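Local coordinates for succinate-semialdehyde dehydrogenase (Streptococcus pyogenes MGAS1882, PDB 4OGD), which probably catalyses the NADP+-dependent oxidation of succinic semialdehyde to succinate, as a member of the aldehyde dehydrogenase family, at residues R31-L35 and E177-T182; Y36-R40 and Q120-V124; F236-A242 and T391-N396; K267-D273 and E367-S373. All blocks are in the same frame, centred on the assembly; numbering follows the deposited sequence.

Contact 1 of 4, residues R31-L35 and E177-T182; sequences RAHLL and EAGSIT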
loop_
_atom_site.group_PDB
_atom_site.type_symbol
_atom_site.label_atom_id
_atom_site.label_comp_id
_atom_site.label_asym_id
_atom_site.label_seq_id
_atom_site.Cartn_x
_atom_site.Cartn_y
_atom_site.Cartn_z
ATOM N N ARG A 31 -1.007 -24.812 -7.713
ATOM C CA ARG A 31 0.215 -25.307 -7.086
ATOM C C ARG A 31 0.769 -24.266 -6.125
ATOM O O ARG A 31 1.212 -24.592 -5.027
ATOM C CB ARG A 31 1.274 -25.650 -8.138
ATOM C CG ARG A 31 2.585 -26.154 -7.542
ATOM C CD ARG A 31 3.592 -26.494 -8.630
ATOM N NE ARG A 31 4.027 -25.313 -9.376
ATOM C CZ ARG A 31 4.832 -25.353 -10.434
ATOM N NH1 ARG A 31 5.283 -26.521 -10.883
ATOM N NH2 ARG A 31 5.184 -24.233 -11.061
ATOM N N ALA A 32 0.729 -23.006 -6.541
ATOM C CA ALA A 32 1.248 -21.928 -5.711
ATOM C C ALA A 32 0.398 -21.743 -4.452
ATOM O O ALA A 32 0.929 -21.536 -3.357
ATOM C CB ALA A 32 1.335 -20.628 -6.515
ATOM N N HIS A 33 -0.921 -21.822 -4.605
ATOM C CA HIS A 33 -1.829 -21.689 -3.469
ATOM C C HIS A 33 -1.606 -22.822 -2.471
ATOM O O HIS A 33 -1.556 -22.599 -1.255
ATOM C CB HIS A 33 -3.285 -21.667 -3.941
ATOM C CG HIS A 33 -4.284 -21.615 -2.826
ATOM N ND1 HIS A 33 -4.403 -20.534 -1.979
ATOM C CD2 HIS A 33 -5.208 -22.517 -2.418
ATOM C CE1 HIS A 33 -5.356 -20.773 -1.096
ATOM N NE2 HIS A 33 -5.859 -21.971 -1.337
ATOM N N LEU A 34 -1.463 -24.040 -2.985
ATOM C CA LEU A 34 -1.234 -25.181 -2.104
ATOM C C LEU A 34 0.092 -25.045 -1.358
ATOM O O LEU A 34 0.201 -25.438 -0.197
ATOM C CB LEU A 34 -1.299 -26.496 -2.883
ATOM C CG LEU A 34 -2.680 -26.841 -3.455
ATOM C CD1 LEU A 34 -2.625 -28.144 -4.249
ATOM C CD2 LEU A 34 -3.735 -26.931 -2.365
ATOM N N LEU A 35 1.091 -24.467 -2.020
ATOM C CA LEU A 35 2.383 -24.254 -1.379
ATOM C C LEU A 35 2.265 -23.196 -0.286
ATOM O O LEU A 35 2.843 -23.344 0.795
ATOM C CB LEU A 35 3.459 -23.889 -2.415
ATOM C CG LEU A 35 4.898 -23.735 -1.910
ATOM C CD1 LEU A 35 5.380 -25.028 -1.258
ATOM C CD2 LEU A 35 5.822 -23.358 -3.050
ATOM N N GLU A 177 10.957 -25.728 -3.354
ATOM C CA GLU A 177 9.843 -26.524 -3.853
ATOM C C GLU A 177 9.247 -25.866 -5.089
ATOM O O GLU A 177 9.196 -24.638 -5.178
ATOM C CB GLU A 177 8.770 -26.708 -2.778
ATOM C CG GLU A 177 7.603 -27.556 -3.251
ATOM C CD GLU A 177 6.725 -28.069 -2.131
ATOM O OE1 GLU A 177 7.174 -28.069 -0.967
ATOM O OE2 GLU A 177 5.585 -28.482 -2.438
ATOM N N ALA A 178 8.842 -26.684 -6.054
ATOM C CA ALA A 178 8.133 -26.192 -7.228
ATOM C C ALA A 178 6.963 -25.313 -6.803
ATOM O O ALA A 178 6.149 -25.699 -5.952
ATOM C CB ALA A 178 7.646 -27.355 -8.084
ATOM N N GLY A 179 6.894 -24.125 -7.392
ATOM C CA GLY A 179 5.853 -23.180 -7.036
ATOM C C GLY A 179 6.387 -22.002 -6.242
ATOM O O GLY A 179 5.693 -20.992 -6.097
ATOM N N SER A 180 7.606 -22.117 -5.712
ATOM C CA SER A 180 8.202 -21.002 -4.965
ATOM C C SER A 180 8.244 -19.739 -5.838
ATOM O O SER A 180 7.892 -18.637 -5.396
ATOM C CB SER A 180 9.602 -21.361 -4.451
ATOM O OG SER A 180 9.531 -22.385 -3.464
ATOM N N ILE A 181 8.678 -19.910 -7.078
ATOM C CA ILE A 181 8.457 -18.899 -8.103
ATOM C C ILE A 181 8.215 -19.598 -9.435
ATOM O O ILE A 181 8.858 -20.606 -9.745
ATOM C CB ILE A 181 9.621 -17.860 -8.185
ATOM C CG1 ILE A 181 9.226 -16.690 -9.098
ATOM C CG2 ILE A 181 10.928 -18.510 -8.640
ATOM C CD1 ILE A 181 10.167 -15.499 -9.005
ATOM N N THR A 182 7.262 -19.093 -10.208
ATOM C CA THR A 182 6.990 -19.663 -11.521
ATOM C C THR A 182 6.898 -18.547 -12.544
ATOM O O THR A 182 6.147 -17.579 -12.367
ATOM C CB THR A 182 5.682 -20.460 -11.533
ATOM O OG1 THR A 182 5.702 -21.432 -10.481
ATOM C CG2 THR A 182 5.494 -21.167 -12.877
#

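Contact 2 of 4, residues Y36-R40 and Q120-V124; sequences YKKWR and QSTGV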
loop_
_atom_site.group_PDB
_atom_site.type_symbol
_atom_site.label_atom_id
_atom_site.label_comp_id
_atom_site.label_asym_id
_atom_site.label_seq_id
_atom_site.Cartn_x
_atom_site.Cartn_y
_atom_site.Cartn_z
ATOM N N TYR A 36 1.507 -22.135 -0.561
ATOM C CA TYR A 36 1.214 -21.145 0.471
ATOM C C TYR A 36 0.599 -21.825 1.698
ATOM O O TYR A 36 1.016 -21.577 2.832
ATOM C CB TYR A 36 0.272 -20.046 -0.055
ATOM C CG TYR A 36 -0.505 -19.421 1.071
ATOM C CD1 TYR A 36 0.101 -18.509 1.921
ATOM C CD2 TYR A 36 -1.829 -19.776 1.313
ATOM C CE1 TYR A 36 -0.591 -17.946 2.982
ATOM C CE2 TYR A 36 -2.530 -19.224 2.380
ATOM C CZ TYR A 36 -1.901 -18.308 3.205
ATOM O OH TYR A 36 -2.574 -17.744 4.272
ATOM N N LYS A 37 -0.396 -22.681 1.472
ATOM C CA LYS A 37 -1.076 -23.360 2.575
ATOM C C LYS A 37 -0.140 -24.312 3.328
ATOM O O LYS A 37 -0.192 -24.405 4.558
ATOM C CB LYS A 37 -2.302 -24.128 2.070
ATOM C CG LYS A 37 -3.473 -23.256 1.647
ATOM C CD LYS A 37 -4.157 -22.603 2.850
ATOM C CE LYS A 37 -5.469 -21.941 2.454
ATOM N NZ LYS A 37 -6.207 -21.380 3.647
ATOM N N LYS A 38 0.701 -25.026 2.586
ATOM C CA LYS A 38 1.690 -25.910 3.196
ATOM C C LYS A 38 2.641 -25.156 4.123
ATOM O O LYS A 38 2.934 -25.600 5.233
ATOM C CB LYS A 38 2.476 -26.668 2.113
ATOM C CG LYS A 38 3.673 -27.460 2.643
ATOM C CD LYS A 38 4.333 -28.252 1.530
ATOM C CE LYS A 38 5.574 -28.976 2.031
ATOM N NZ LYS A 38 6.096 -29.873 0.967
ATOM N N TRP A 39 3.118 -24.003 3.669
ATOM C CA TRP A 39 4.053 -23.219 4.454
ATOM C C TRP A 39 3.380 -22.552 5.656
ATOM O O TRP A 39 4.047 -22.202 6.628
ATOM C CB TRP A 39 4.732 -22.177 3.568
ATOM C CG TRP A 39 5.783 -22.739 2.649
ATOM C CD1 TRP A 39 6.408 -23.960 2.739
ATOM C CD2 TRP A 39 6.337 -22.091 1.496
ATOM N NE1 TRP A 39 7.323 -24.096 1.711
ATOM C CE2 TRP A 39 7.295 -22.964 0.937
ATOM C CE3 TRP A 39 6.116 -20.851 0.885
ATOM C CZ2 TRP A 39 8.031 -22.636 -0.208
ATOM C CZ3 TRP A 39 6.845 -20.527 -0.249
ATOM C CH2 TRP A 39 7.795 -21.413 -0.783
ATOM N N ARG A 40 2.062 -22.378 5.588
ATOM C CA ARG A 40 1.302 -21.897 6.747
ATOM C C ARG A 40 1.075 -23.004 7.776
ATOM O O ARG A 40 1.115 -22.758 8.984
ATOM C CB ARG A 40 -0.048 -21.317 6.320
ATOM C CG ARG A 40 -0.000 -19.869 5.887
ATOM C CD ARG A 40 0.514 -18.957 6.996
ATOM N NE ARG A 40 -0.428 -18.831 8.103
ATOM C CZ ARG A 40 -1.277 -17.819 8.250
ATOM N NH1 ARG A 40 -1.301 -16.837 7.361
ATOM N NH2 ARG A 40 -2.095 -17.788 9.294
ATOM N N GLN A 120 2.813 -12.454 9.081
ATOM C CA GLN A 120 2.468 -13.730 8.476
ATOM C C GLN A 120 2.353 -13.636 6.967
ATOM O O GLN A 120 2.098 -12.557 6.416
ATOM C CB GLN A 120 1.150 -14.239 9.074
ATOM C CG GLN A 120 1.237 -14.490 10.577
ATOM C CD GLN A 120 -0.026 -15.084 11.136
ATOM O OE1 GLN A 120 -1.107 -14.535 10.956
ATOM N NE2 GLN A 120 0.098 -16.230 11.800
ATOM N N SER A 121 2.549 -14.764 6.293
ATOM C CA SER A 121 2.316 -14.818 4.854
ATOM C C SER A 121 0.841 -14.605 4.554
ATOM O O SER A 121 -0.019 -14.790 5.424
ATOM C CB SER A 121 2.758 -16.166 4.287
ATOM O OG SER A 121 1.993 -17.212 4.870
ATOM N N THR A 122 0.557 -14.219 3.317
ATOM C CA THR A 122 -0.811 -13.972 2.888
ATOM C C THR A 122 -1.266 -14.829 1.716
ATOM O O THR A 122 -2.446 -15.160 1.624
ATOM C CB THR A 122 -1.030 -12.486 2.559
ATOM O OG1 THR A 122 -0.008 -12.031 1.661
ATOM C CG2 THR A 122 -0.964 -11.662 3.831
ATOM N N GLY A 123 -0.351 -15.200 0.827
ATOM C CA GLY A 123 -0.742 -15.973 -0.340
ATOM C C GLY A 123 0.176 -15.835 -1.537
ATOM O O GLY A 123 1.372 -15.606 -1.380
ATOM N N VAL A 124 -0.386 -15.978 -2.735
ATOM C CA VAL A 124 0.403 -15.918 -3.968
ATOM C C VAL A 124 0.552 -14.464 -4.412
ATOM O O VAL A 124 -0.426 -13.712 -4.458
ATOM C CB VAL A 124 -0.241 -16.746 -5.096
ATOM C CG1 VAL A 124 0.641 -16.737 -6.350
ATOM C CG2 VAL A 124 -0.489 -18.173 -4.618
HETATM O O HOH W 1 2.802 -19.558 3.651
HETATM O O HOH W 2 -3.061 -15.252 9.553
#

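Contact 3 of 4, residues F236-A242 and T391-N396; sequences FIILDDA and TIFSSN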
loop_
_atom_site.group_PDB
_atom_site.type_symbol
_atom_site.label_atom_id
_atom_site.label_comp_id
_atom_site.label_asym_id
_atom_site.label_seq_id
_atom_site.Cartn_x
_atom_site.Cartn_y
_atom_site.Cartn_z
ATOM N N PHE A 236 19.907 15.997 -10.451
ATOM C CA PHE A 236 21.274 15.928 -9.952
ATOM C C PHE A 236 21.657 17.397 -9.784
ATOM O O PHE A 236 21.898 18.095 -10.771
ATOM C CB PHE A 236 22.125 15.209 -11.018
ATOM C CG PHE A 236 23.580 14.961 -10.643
ATOM C CD1 PHE A 236 24.473 16.011 -10.481
ATOM C CD2 PHE A 236 24.068 13.657 -10.556
ATOM C CE1 PHE A 236 25.819 15.772 -10.183
ATOM C CE2 PHE A 236 25.406 13.402 -10.262
ATOM C CZ PHE A 236 26.286 14.455 -10.077
ATOM N N ILE A 237 21.662 17.869 -8.536
ATOM C CA ILE A 237 21.765 19.300 -8.236
ATOM C C ILE A 237 23.176 19.662 -7.784
ATOM O O ILE A 237 23.669 19.154 -6.771
ATOM C CB ILE A 237 20.777 19.705 -7.135
ATOM C CG1 ILE A 237 19.366 19.199 -7.453
ATOM C CG2 ILE A 237 20.781 21.222 -6.951
ATOM C CD1 ILE A 237 18.355 19.471 -6.343
ATOM N N ILE A 238 23.824 20.535 -8.547
ATOM C CA ILE A 238 25.192 20.946 -8.262
ATOM C C ILE A 238 25.181 22.257 -7.477
ATOM O O ILE A 238 24.911 23.321 -8.039
ATOM C CB ILE A 238 25.987 21.101 -9.568
ATOM C CG1 ILE A 238 25.932 19.801 -10.371
ATOM C CG2 ILE A 238 27.435 21.495 -9.288
ATOM C CD1 ILE A 238 26.583 19.906 -11.718
ATOM N N LEU A 239 25.450 22.175 -6.176
ATOM C CA LEU A 239 25.402 23.358 -5.317
ATOM C C LEU A 239 26.632 24.240 -5.485
ATOM O O LEU A 239 27.612 23.861 -6.144
ATOM C CB LEU A 239 25.229 22.965 -3.844
ATOM C CG LEU A 239 23.985 22.132 -3.533
ATOM C CD1 LEU A 239 23.781 21.996 -2.035
ATOM C CD2 LEU A 239 22.769 22.766 -4.176
ATOM N N ASP A 240 26.570 25.424 -4.883
ATOM C CA ASP A 240 27.628 26.419 -5.047
ATOM C C ASP A 240 28.967 26.020 -4.425
ATOM O O ASP A 240 29.993 26.658 -4.679
ATOM C CB ASP A 240 27.163 27.796 -4.533
ATOM C CG ASP A 240 26.777 27.792 -3.056
ATOM O OD1 ASP A 240 26.934 26.762 -2.369
ATOM O OD2 ASP A 240 26.313 28.843 -2.566
ATOM N N ASP A 241 28.959 24.965 -3.615
ATOM C CA ASP A 241 30.178 24.475 -2.971
ATOM C C ASP A 241 30.534 23.049 -3.400
ATOM O O ASP A 241 31.221 22.326 -2.674
ATOM C CB ASP A 241 30.066 24.563 -1.445
ATOM C CG ASP A 241 28.839 23.857 -0.904
ATOM O OD1 ASP A 241 28.167 23.149 -1.686
ATOM O OD2 ASP A 241 28.545 24.007 0.307
ATOM N N ALA A 242 30.058 22.647 -4.574
ATOM C CA ALA A 242 30.371 21.325 -5.117
ATOM C C ALA A 242 31.871 21.141 -5.320
ATOM O O ALA A 242 32.574 22.087 -5.674
ATOM C CB ALA A 242 29.640 21.100 -6.428
ATOM N N THR A 391 20.376 13.550 -6.806
ATOM C CA THR A 391 21.705 13.723 -6.241
ATOM C C THR A 391 21.872 15.142 -5.755
ATOM O O THR A 391 21.397 16.069 -6.404
ATOM C CB THR A 391 22.772 13.442 -7.306
ATOM O OG1 THR A 391 22.778 12.043 -7.613
ATOM C CG2 THR A 391 24.176 13.872 -6.841
ATOM N N ILE A 392 22.511 15.308 -4.602
ATOM C CA ILE A 392 22.945 16.634 -4.176
ATOM C C ILE A 392 24.467 16.632 -4.126
ATOM O O ILE A 392 25.068 15.813 -3.419
ATOM C CB ILE A 392 22.405 17.021 -2.784
ATOM C CG1 ILE A 392 20.882 16.868 -2.696
ATOM C CG2 ILE A 392 22.849 18.442 -2.435
ATOM C CD1 ILE A 392 20.110 17.696 -3.700
ATOM N N PHE A 393 25.082 17.529 -4.897
ATOM C CA PHE A 393 26.536 17.652 -4.932
ATOM C C PHE A 393 26.986 18.889 -4.169
ATOM O O PHE A 393 26.720 20.024 -4.578
ATOM C CB PHE A 393 27.058 17.668 -6.375
ATOM C CG PHE A 393 28.140 16.668 -6.613
ATOM C CD1 PHE A 393 29.461 16.983 -6.332
ATOM C CD2 PHE A 393 27.834 15.395 -7.061
ATOM C CE1 PHE A 393 30.459 16.058 -6.526
ATOM C CE2 PHE A 393 28.827 14.464 -7.255
ATOM C CZ PHE A 393 30.145 14.797 -6.981
ATOM N N SER A 394 27.654 18.650 -3.044
ATOM C CA SER A 394 28.081 19.707 -2.137
ATOM C C SER A 394 29.211 19.217 -1.242
ATOM O O SER A 394 29.153 18.106 -0.708
ATOM C CB SER A 394 26.909 20.165 -1.267
ATOM O OG SER A 394 27.352 21.068 -0.260
ATOM N N SER A 395 30.237 20.046 -1.064
ATOM C CA SER A 395 31.363 19.661 -0.213
ATOM C C SER A 395 31.080 19.888 1.269
ATOM O O SER A 395 31.903 19.553 2.122
ATOM C CB SER A 395 32.634 20.409 -0.619
ATOM O OG SER A 395 32.472 21.802 -0.436
ATOM N N ASN A 396 29.927 20.469 1.586
ATOM C CA ASN A 396 29.544 20.634 2.981
ATOM C C ASN A 396 28.428 19.655 3.308
ATOM O O ASN A 396 27.344 19.737 2.734
ATOM C CB ASN A 396 29.104 22.071 3.263
ATOM C CG ASN A 396 28.789 22.303 4.729
ATOM O OD1 ASN A 396 27.729 21.916 5.223
ATOM N ND2 ASN A 396 29.717 22.935 5.437
#

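Contact 4 of 4, residues K267-D273 and E367-S373; sequences KRFIVLD and EIYKVSS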
loop_
_atom_site.group_PDB
_atom_site.type_symbol
_atom_site.label_atom_id
_atom_site.label_comp_id
_atom_site.label_asym_id
_atom_site.label_seq_id
_atom_site.Cartn_x
_atom_site.Cartn_y
_atom_site.Cartn_z
ATOM N N LYS A 267 18.890 12.285 -14.722
ATOM C CA LYS A 267 18.334 12.758 -15.987
ATOM C C LYS A 267 18.271 14.272 -16.124
ATOM O O LYS A 267 18.338 14.794 -17.234
ATOM C CB LYS A 267 16.957 12.137 -16.246
ATOM C CG LYS A 267 16.975 10.624 -16.209
ATOM C CD LYS A 267 15.801 10.028 -16.972
ATOM C CE LYS A 267 15.826 8.487 -16.916
ATOM N NZ LYS A 267 15.131 7.948 -15.688
ATOM N N ARG A 268 18.128 14.975 -15.008
ATOM C CA ARG A 268 18.102 16.443 -15.055
ATOM C C ARG A 268 19.237 17.006 -14.224
ATOM O O ARG A 268 19.166 17.021 -12.999
ATOM C CB ARG A 268 16.762 17.003 -14.539
ATOM C CG ARG A 268 15.527 16.587 -15.345
ATOM C CD ARG A 268 14.250 17.232 -14.772
ATOM N NE ARG A 268 13.954 16.685 -13.450
ATOM C CZ ARG A 268 13.467 17.385 -12.432
ATOM N NH1 ARG A 268 13.196 18.680 -12.568
ATOM N NH2 ARG A 268 13.257 16.786 -11.272
ATOM N N PHE A 269 20.288 17.474 -14.889
ATOM C CA PHE A 269 21.353 18.153 -14.184
ATOM C C PHE A 269 20.925 19.584 -13.942
ATOM O O PHE A 269 20.582 20.291 -14.882
ATOM C CB PHE A 269 22.641 18.125 -15.005
ATOM C CG PHE A 269 23.273 16.764 -15.083
ATOM C CD1 PHE A 269 23.918 16.223 -13.976
ATOM C CD2 PHE A 269 23.222 16.023 -16.258
ATOM C CE1 PHE A 269 24.514 14.964 -14.039
ATOM C CE2 PHE A 269 23.815 14.749 -16.325
ATOM C CZ PHE A 269 24.460 14.228 -15.214
ATOM N N ILE A 270 20.919 20.002 -12.686
ATOM C CA ILE A 270 20.509 21.359 -12.354
ATOM C C ILE A 270 21.743 22.137 -11.896
ATOM O O ILE A 270 22.382 21.769 -10.914
ATOM C CB ILE A 270 19.407 21.331 -11.289
ATOM C CG1 ILE A 270 18.194 20.565 -11.837
ATOM C CG2 ILE A 270 18.993 22.735 -10.902
ATOM C CD1 ILE A 270 17.026 20.499 -10.866
ATOM N N VAL A 271 22.090 23.186 -12.639
ATOM C CA VAL A 271 23.360 23.880 -12.442
ATOM C C VAL A 271 23.147 25.388 -12.317
ATOM O O VAL A 271 22.303 25.968 -13.001
ATOM C CB VAL A 271 24.352 23.541 -13.584
ATOM C CG1 VAL A 271 23.843 24.046 -14.914
ATOM C CG2 VAL A 271 25.716 24.117 -13.299
ATOM N N LEU A 272 23.894 26.011 -11.414
ATOM C CA LEU A 272 23.805 27.452 -11.207
ATOM C C LEU A 272 24.392 28.222 -12.399
ATOM O O LEU A 272 25.314 27.741 -13.057
ATOM C CB LEU A 272 24.494 27.822 -9.889
ATOM C CG LEU A 272 23.799 27.188 -8.684
ATOM C CD1 LEU A 272 24.705 27.090 -7.476
ATOM C CD2 LEU A 272 22.565 27.992 -8.334
ATOM N N ASP A 273 23.848 29.408 -12.675
ATOM C CA ASP A 273 24.250 30.205 -13.838
ATOM C C ASP A 273 25.768 30.366 -13.952
ATOM O O ASP A 273 26.342 30.225 -15.033
ATOM C CB ASP A 273 23.582 31.585 -13.785
ATOM C CG ASP A 273 23.939 32.449 -14.977
ATOM O OD1 ASP A 273 23.308 32.283 -16.041
ATOM O OD2 ASP A 273 24.854 33.294 -14.855
ATOM N N GLU A 367 20.719 16.214 -19.882
ATOM C CA GLU A 367 19.894 17.424 -19.947
ATOM C C GLU A 367 20.413 18.420 -18.932
ATOM O O GLU A 367 20.562 18.091 -17.759
ATOM C CB GLU A 367 18.435 17.087 -19.635
ATOM C CG GLU A 367 17.846 16.002 -20.521
ATOM C CD GLU A 367 16.622 15.367 -19.902
ATOM O OE1 GLU A 367 15.862 16.091 -19.227
ATOM O OE2 GLU A 367 16.443 14.136 -20.060
ATOM N N ILE A 368 20.707 19.640 -19.378
ATOM C CA ILE A 368 21.213 20.645 -18.464
ATOM C C ILE A 368 20.172 21.734 -18.231
ATOM O O ILE A 368 19.751 22.409 -19.170
ATOM C CB ILE A 368 22.538 21.257 -18.968
ATOM C CG1 ILE A 368 23.556 20.148 -19.234
ATOM C CG2 ILE A 368 23.092 22.200 -17.931
ATOM C CD1 ILE A 368 24.814 20.636 -19.968
ATOM N N TYR A 369 19.753 21.875 -16.975
ATOM C CA TYR A 369 18.796 22.901 -16.566
ATOM C C TYR A 369 19.544 24.004 -15.831
ATOM O O TYR A 369 20.097 23.761 -14.755
ATOM C CB TYR A 369 17.754 22.313 -15.608
ATOM C CG TYR A 369 16.741 21.378 -16.235
ATOM C CD1 TYR A 369 15.385 21.678 -16.203
ATOM C CD2 TYR A 369 17.134 20.186 -16.835
ATOM C CE1 TYR A 369 14.450 20.829 -16.761
ATOM C CE2 TYR A 369 16.204 19.322 -17.404
ATOM C CZ TYR A 369 14.862 19.650 -17.365
ATOM O OH TYR A 369 13.918 18.797 -17.910
ATOM N N LYS A 370 19.561 25.216 -16.390
ATOM C CA LYS A 370 20.246 26.323 -15.721
ATOM C C LYS A 370 19.312 27.039 -14.753
ATOM O O LYS A 370 18.170 27.332 -15.094
ATOM C CB LYS A 370 20.796 27.326 -16.739
ATOM C CG LYS A 370 21.664 28.415 -16.109
ATOM C CD LYS A 370 22.181 29.405 -17.161
ATOM C CE LYS A 370 21.069 30.324 -17.649
ATOM N NZ LYS A 370 20.816 31.448 -16.694
ATOM N N VAL A 371 19.783 27.286 -13.533
ATOM C CA VAL A 371 18.995 28.053 -12.561
ATOM C C VAL A 371 19.797 29.212 -11.964
ATOM O O VAL A 371 21.026 29.262 -12.095
ATOM C CB VAL A 371 18.421 27.151 -11.436
ATOM C CG1 VAL A 371 17.522 26.097 -12.043
ATOM C CG2 VAL A 371 19.533 26.504 -10.612
ATOM N N SER A 372 19.104 30.148 -11.318
ATOM C CA SER A 372 19.757 31.362 -10.832
ATOM C C SER A 372 20.125 31.345 -9.356
ATOM O O SER A 372 20.793 32.262 -8.866
ATOM C CB SER A 372 18.894 32.595 -11.134
ATOM O OG SER A 372 18.914 32.888 -12.517
ATOM N N SER A 373 19.708 30.306 -8.643
ATOM C CA SER A 373 19.854 30.297 -7.194
ATOM C C SER A 373 19.601 28.894 -6.676
ATOM O O SER A 373 19.062 28.053 -7.391
ATOM C CB SER A 373 18.855 31.262 -6.560
ATOM O OG SER A 373 17.520 30.859 -6.835
HETATM O O HOH W 3 20.936 13.972 -17.869
#

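Contact 1 of 4, residues R31-L35 and E177-T182
Two side chains of helix 22-41, Arg31 and Leu35, one turn apart, reach out over the turn that leads into strand 181-183. Arg31 is extended through chi1 and chi2 (both t) and bends at chi3 (p), which lays its guanidinium along the turn: the Ala178 methyl lies over one face (NH1 to CB 3.8 Å), NE is 3.7 Å from Gly179 CA, and at the edge NH2 donates to Thr182 OG1 at 2.9 Å. Thr182 CB points toward the helix. The loop is a type II beta turn from Glu177 to Ser180, closed by Ser180 N to Glu177 O (3.0 Å) and tightened by Ser180 OG, chi1 m, donating to the same Glu177 O at 2.9 Å. It leads into an edge strand of the Rossmann-like sheet expected to bind the cofactor in this family. Gly179 has phi 108°: a CB would sit tight against Arg31 CG and Leu35 CD2 and jam against the carbonyl O of Ala178; without one, Ala32 CA comes to 5.0 Å from Gly179 CA. Leu35 (chi1 t, chi2 p) sets CD2 3.4 Å from Ser180 N and CD1 3.4 Å from Glu177 CD, the carboxylate of Glu177 being salt-bridged to Lys38.

Contact 2 of 4, residues Y36-R40 and Q120-V124
In this partly buried helix-to-loop contact the C-terminal part of helix 22-41 packs on the link between strands 113-120 and 124-128. Tyr36 lays its ring on the backbone: Gly123 CA sits over the face, 3.8 Å from the ring centroid, in a CH-pi contact, while at the ring edge CE1 is 3.3 Å from Ser121 OG. At phi 155° a CB on Gly123 would collide with the carbonyl O of Thr122. Arg40 NH1 makes a weak hydrogen bond to Ser121 O (3.1 Å). One water joins Tyr36 O and Ser121 OG, each 2.8 Å from it, and another accepts from Arg40 NH2 (2.7 Å) and donates to Gln120 OE1 (2.5 Å), which is also hydrogen-bonded to His450. Tyr36 OH and Lys37 NZ both bind Glu408 of the second subunit, and Gln120 NE2 bonds to Ala405 O of that subunit. The contact thus joins an N-terminal helix to the passage into the Rossmann-like sheet, at the dimer interface of an aldehyde dehydrogenase fold.

Contact 3 of 4, residues F236-A242 and T391-N396
Parallel strands 236-238 and 391-393 run side by side in the second alpha/beta sheet of the aldehyde dehydrogenase fold, their axes 4.7 Å apart and 13° from parallel. Phe393 has the most surface covered. Its backbone takes part twice, Phe393 N donating to Ile237 O at 2.9 Å and Phe393 O accepting from Leu239 N at 3.0 Å, with Ile237 N to Thr391 O (2.8 Å) one step earlier. Its ring shares a sheet face with Phe236, the residue with the next largest covered area: Phe236 CZ is 3.5 Å from Phe393 CD2, but the rings meet rim to rim, planes at 19°, without stacking. Phe236 instead offers its ring face to Thr391, whose CG2 lies 3.7 Å from the centroid in a CH-pi contact. Helix 244-256 covers both phenylalanines, through Leu247 and Val250 among others. On the opposite face Ile237 CD1 meets Ile392 CD1 at 3.6 Å, and Ile237 also packs on Ala377 and Ala381 of helix 374-382. Past the strand ends Asp241 takes over, at the third position of a type I turn from Leu239 to Ala242. Asp241 O accepts from both Ser395 N (3.0 Å) and Ser395 OG (2.6 Å), and Asp241 OD2 is hydrogen-bonded to His399 ND1. Ser394 OG donates to Asp241 OD1 at 2.7 Å while accepting from Asn396 N at 3.2 Å, an ST turn just before helix 397-406.

Contact 4 of 4, residues K267-D273 and E367-S373
Strands 268-272 and 367-371 pair in parallel, twisted by 31°, and their facing backbone groups are satisfied in turn. Phe269 N donates to Glu367 O (2.9 Å), Tyr369 N to Phe269 O (2.8 Å), Val271 N to Tyr369 O (3.0 Å) and Val371 N to Val271 O (2.9 Å). Asp273 N to Val371 O, also 2.9 Å, is weak, bent to 126°. The amides and carbonyls of Arg268 and Ile270 turn to strand 235-238 and Asp234 just before it, and Ile368 pairs with Ile347, so both strands are interior. At the opening end a water accepts from Glu367 N (3.0 Å) and donates weakly to Lys267 O (2.8 Å). Lys267 NZ is salt-bridged to Glu360; Arg268 NE, NH1 and NH2 are hydrogen-bonded to the carbonyl O atoms of Asp233, Val380 and Ala381. Arg268 CG packs on Tyr369 CE2 at 3.5 Å, and Tyr369 OH is hydrogen-bonded to Tyr357 O. At the far end Lys370 NZ forms a salt bridge with Asp273 OD1 (2.7 Å). Val271 CG1 meets Ile368 CG2 (3.6 Å) on one face, Ile270 CG2 meets Val371 CG2 (3.8 Å) on the other. Backbone bonding thus sets the register of this strand pair, and its charged side chains lie toward the two ends.

How the contacts relate
Contacts 1 and 2 share helix 22-41, their centres 10 Å apart, and touch where Ala32 packs on Val124 and Ser180 on Trp39. Contacts 3 and 4 lie on the opposite side of the chain's centre and hold one sheet: Phe236 of contact 3 joins them, its backbone probably hydrogen-bonded to Arg268 and Ile270 of contact 4. The chemistry follows the place. The sheet pair is mostly buried and relies on regular backbone bonding, polar side chains gathering where strands end; the helix pair uses arginine, glycine and, in contact 2, water. Contact 1 is the more buried of these two, whereas contact 2 alone meets the second subunit.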